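Long-range contact in HTH-type transcriptional activator AmpR (Pseudomonas aeruginosa PAO1, PDB 5MMH), which activates transcription of the beta-lactamase gene ampC by binding its promoter, its effector domain recognising muropeptides derived from the cell wall: residues 83-89 against 169-175. Numbering follows the deposited sequence.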
loop_
_atom_site.group_PDB
_atom_site.type_symbol
_atom_site.label_atom_id
_atom_site.label_comp_id
_atom_site.label_asym_id
_atom_site.label_seq_id
_atom_site.Cartn_x
_atom_site.Cartn_y
_atom_site.Cartn_z
ATOM N N LEU A 83 -1.532 10.889 -14.556
ATOM C CA LEU A 83 -1.939 11.222 -13.201
ATOM C C LEU A 83 -3.073 12.242 -13.225
ATOM O O LEU A 83 -3.045 13.196 -14.010
ATOM C CB LEU A 83 -0.755 11.791 -12.417
ATOM C CG LEU A 83 0.444 10.873 -12.209
ATOM C CD1 LEU A 83 1.464 11.523 -11.287
ATOM C CD2 LEU A 83 -0.014 9.543 -11.637
ATOM N N THR A 84 -4.059 12.049 -12.350
ATOM C CA THR A 84 -5.136 13.014 -12.200
ATOM C C THR A 84 -5.473 13.187 -10.722
ATOM O O THR A 84 -5.087 12.380 -9.873
ATOM C CB THR A 84 -6.380 12.588 -12.995
ATOM O OG1 THR A 84 -7.154 13.747 -13.305
ATOM C CG2 THR A 84 -7.240 11.590 -12.201
ATOM N N VAL A 85 -6.218 14.250 -10.430
ATOM C CA VAL A 85 -6.681 14.532 -9.075
ATOM C C VAL A 85 -7.828 13.593 -8.721
ATOM O O VAL A 85 -8.799 13.471 -9.477
ATOM C CB VAL A 85 -7.111 16.000 -8.949
ATOM C CG1 VAL A 85 -7.939 16.195 -7.711
ATOM C CG2 VAL A 85 -5.891 16.919 -8.928
ATOM N N LEU A 86 -7.722 12.926 -7.559
ATOM C CA LEU A 86 -8.747 12.018 -7.071
ATOM C C LEU A 86 -9.036 12.344 -5.614
ATOM O O LEU A 86 -8.113 12.616 -4.840
ATOM C CB LEU A 86 -8.311 10.555 -7.220
ATOM C CG LEU A 86 -8.091 10.087 -8.665
ATOM C CD1 LEU A 86 -7.406 8.738 -8.678
ATOM C CD2 LEU A 86 -9.414 10.001 -9.404
ATOM N N CYS A 87 -10.314 12.320 -5.234
ATOM C CA CYS A 87 -10.698 12.703 -3.877
ATOM C C CYS A 87 -12.053 12.104 -3.537
ATOM O O CYS A 87 -12.728 11.521 -4.387
ATOM C CB CYS A 87 -10.729 14.220 -3.716
ATOM S SG CYS A 87 -11.872 15.057 -4.833
ATOM N N CYS A 88 -12.440 12.245 -2.267
ATOM C CA CYS A 88 -13.755 11.778 -1.844
ATOM C C CYS A 88 -14.847 12.758 -2.288
ATOM O O CYS A 88 -14.569 13.930 -2.567
ATOM C CB CYS A 88 -13.794 11.584 -0.326
ATOM S SG CYS A 88 -13.633 13.089 0.647
ATOM N N PRO A 89 -16.105 12.285 -2.386
ATOM C CA PRO A 89 -17.217 13.197 -2.741
ATOM C C PRO A 89 -17.331 14.407 -1.827
ATOM O O PRO A 89 -17.529 15.533 -2.307
ATOM C CB PRO A 89 -18.454 12.294 -2.633
ATOM C CG PRO A 89 -17.936 10.904 -2.758
ATOM C CD PRO A 89 -16.557 10.894 -2.190
ATOM N N ILE A 169 -14.927 6.881 -5.096
ATOM C CA ILE A 169 -14.129 8.102 -5.175
ATOM C C ILE A 169 -14.413 8.821 -6.488
ATOM O O ILE A 169 -14.953 8.252 -7.440
ATOM C CB ILE A 169 -12.605 7.881 -5.033
ATOM C CG1 ILE A 169 -12.047 7.198 -6.262
ATOM C CG2 ILE A 169 -12.247 7.119 -3.753
ATOM C CD1 ILE A 169 -10.774 7.858 -6.695
ATOM N N ARG A 170 -14.023 10.094 -6.532
ATOM C CA ARG A 170 -14.435 10.987 -7.598
ATOM C C ARG A 170 -13.227 11.610 -8.277
ATOM O O ARG A 170 -12.174 11.812 -7.669
ATOM C CB ARG A 170 -15.374 12.089 -7.075
ATOM C CG ARG A 170 -16.690 11.538 -6.518
ATOM C CD ARG A 170 -17.890 12.476 -6.719
ATOM N NE ARG A 170 -18.354 12.490 -8.105
ATOM C CZ ARG A 170 -18.124 13.478 -8.968
ATOM N NH1 ARG A 170 -17.447 14.560 -8.589
ATOM N NH2 ARG A 170 -18.582 13.390 -10.215
ATOM N N ARG A 171 -13.403 11.899 -9.560
ATOM C CA ARG A 171 -12.453 12.664 -10.357
ATOM C C ARG A 171 -13.027 14.056 -10.586
ATOM O O ARG A 171 -13.934 14.217 -11.417
ATOM C CB ARG A 171 -12.198 11.966 -11.695
ATOM C CG ARG A 171 -11.184 12.675 -12.575
ATOM C CD ARG A 171 -10.928 11.877 -13.833
ATOM N NE ARG A 171 -9.979 12.556 -14.700
ATOM C CZ ARG A 171 -9.267 11.936 -15.630
ATOM N NH1 ARG A 171 -9.404 10.627 -15.806
ATOM N NH2 ARG A 171 -8.410 12.623 -16.372
ATOM N N PRO A 172 -12.558 15.087 -9.874
ATOM C CA PRO A 172 -13.186 16.411 -10.001
ATOM C C PRO A 172 -12.796 17.209 -11.235
ATOM O O PRO A 172 -13.575 18.087 -11.629
ATOM C CB PRO A 172 -12.734 17.143 -8.726
ATOM C CG PRO A 172 -11.527 16.392 -8.252
ATOM C CD PRO A 172 -11.754 14.972 -8.643
ATOM N N PHE A 173 -11.631 16.966 -11.844
ATOM C CA PHE A 173 -11.196 17.736 -13.006
ATOM C C PHE A 173 -10.786 16.816 -14.149
ATOM O O PHE A 173 -10.450 15.643 -13.951
ATOM C CB PHE A 173 -10.021 18.662 -12.675
ATOM C CG PHE A 173 -10.220 19.465 -11.423
ATOM C CD1 PHE A 173 -11.147 20.499 -11.381
ATOM C CD2 PHE A 173 -9.486 19.181 -10.281
ATOM C CE1 PHE A 173 -11.329 21.245 -10.223
ATOM C CE2 PHE A 173 -9.665 19.919 -9.116
ATOM C CZ PHE A 173 -10.588 20.952 -9.086
ATOM N N ALA A 174 -10.785 17.385 -15.356
ATOM C CA ALA A 174 -10.389 16.655 -16.555
ATOM C C ALA A 174 -8.877 16.615 -16.763
ATOM O O ALA A 174 -8.372 15.681 -17.400
ATOM C CB ALA A 174 -11.060 17.268 -17.788
ATOM N N THR A 175 -8.150 17.597 -16.243
ATOM C CA THR A 175 -6.724 17.709 -16.522
ATOM C C THR A 175 -5.964 16.457 -16.083
ATOM O O THR A 175 -6.137 15.970 -14.957
ATOM C CB THR A 175 -6.162 18.949 -15.819
ATOM O OG1 THR A 175 -6.817 20.121 -16.312
ATOM C CG2 THR A 175 -4.672 19.090 -16.081
HETATM O O HOH W 1 -9.419 15.192 -11.346
#
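C87 and R170 form a single antiparallel bridge, a hydrogen-bonded pair that ties the end of strand 73-86 to the loop between helix 161-165 and strand 181-187 in the LysR-type effector-binding domain, a fold of the periplasmic-binding-protein class. C87 N gives its hydrogen to R170 O at 3.1 Å, and R170 N returns a bond of 2.9 Å to C87 O.

Packing is tight on two sides of this bridge. Toward the interior, I169 CD1 lies 3.7 Å from each of CB and CD2 of L86, and L164 and L143 of the neighbouring helices close around the pair. Beyond the bridge, P172 CG sits against two side chains, 3.6 Å from V85 CG1 and 3.7 Å from C87 SG. The chi1 of 59° puts that sulfur between the backbone N and carbonyl carbon of C87, within reach of the proline.

The solvent side is looser. The exposed P89 and the bent chain of R170 meet only through aliphatic carbons, 4.0 Å between their CG atoms. On the other side of the bridge, where T84 and V85 are buried, strand and loop separate enough for water 1, which donates to V85 O and accepts from F173 N. Here the extended R171 crosses T84 at about a right angle, and T84 CB lies over one face of the guanidinium, off toward its rim. R171 NE donates to F173 O in the guanidinium plane, and R171 NH2 both donates to A174 O and pairs with E176 in a salt bridge. A chi1 of -155° swings T84 OG1 away from its backbone N toward the loop, where it donates to T175 O at 3.0 Å, tilted 29° from the carbonyl plane.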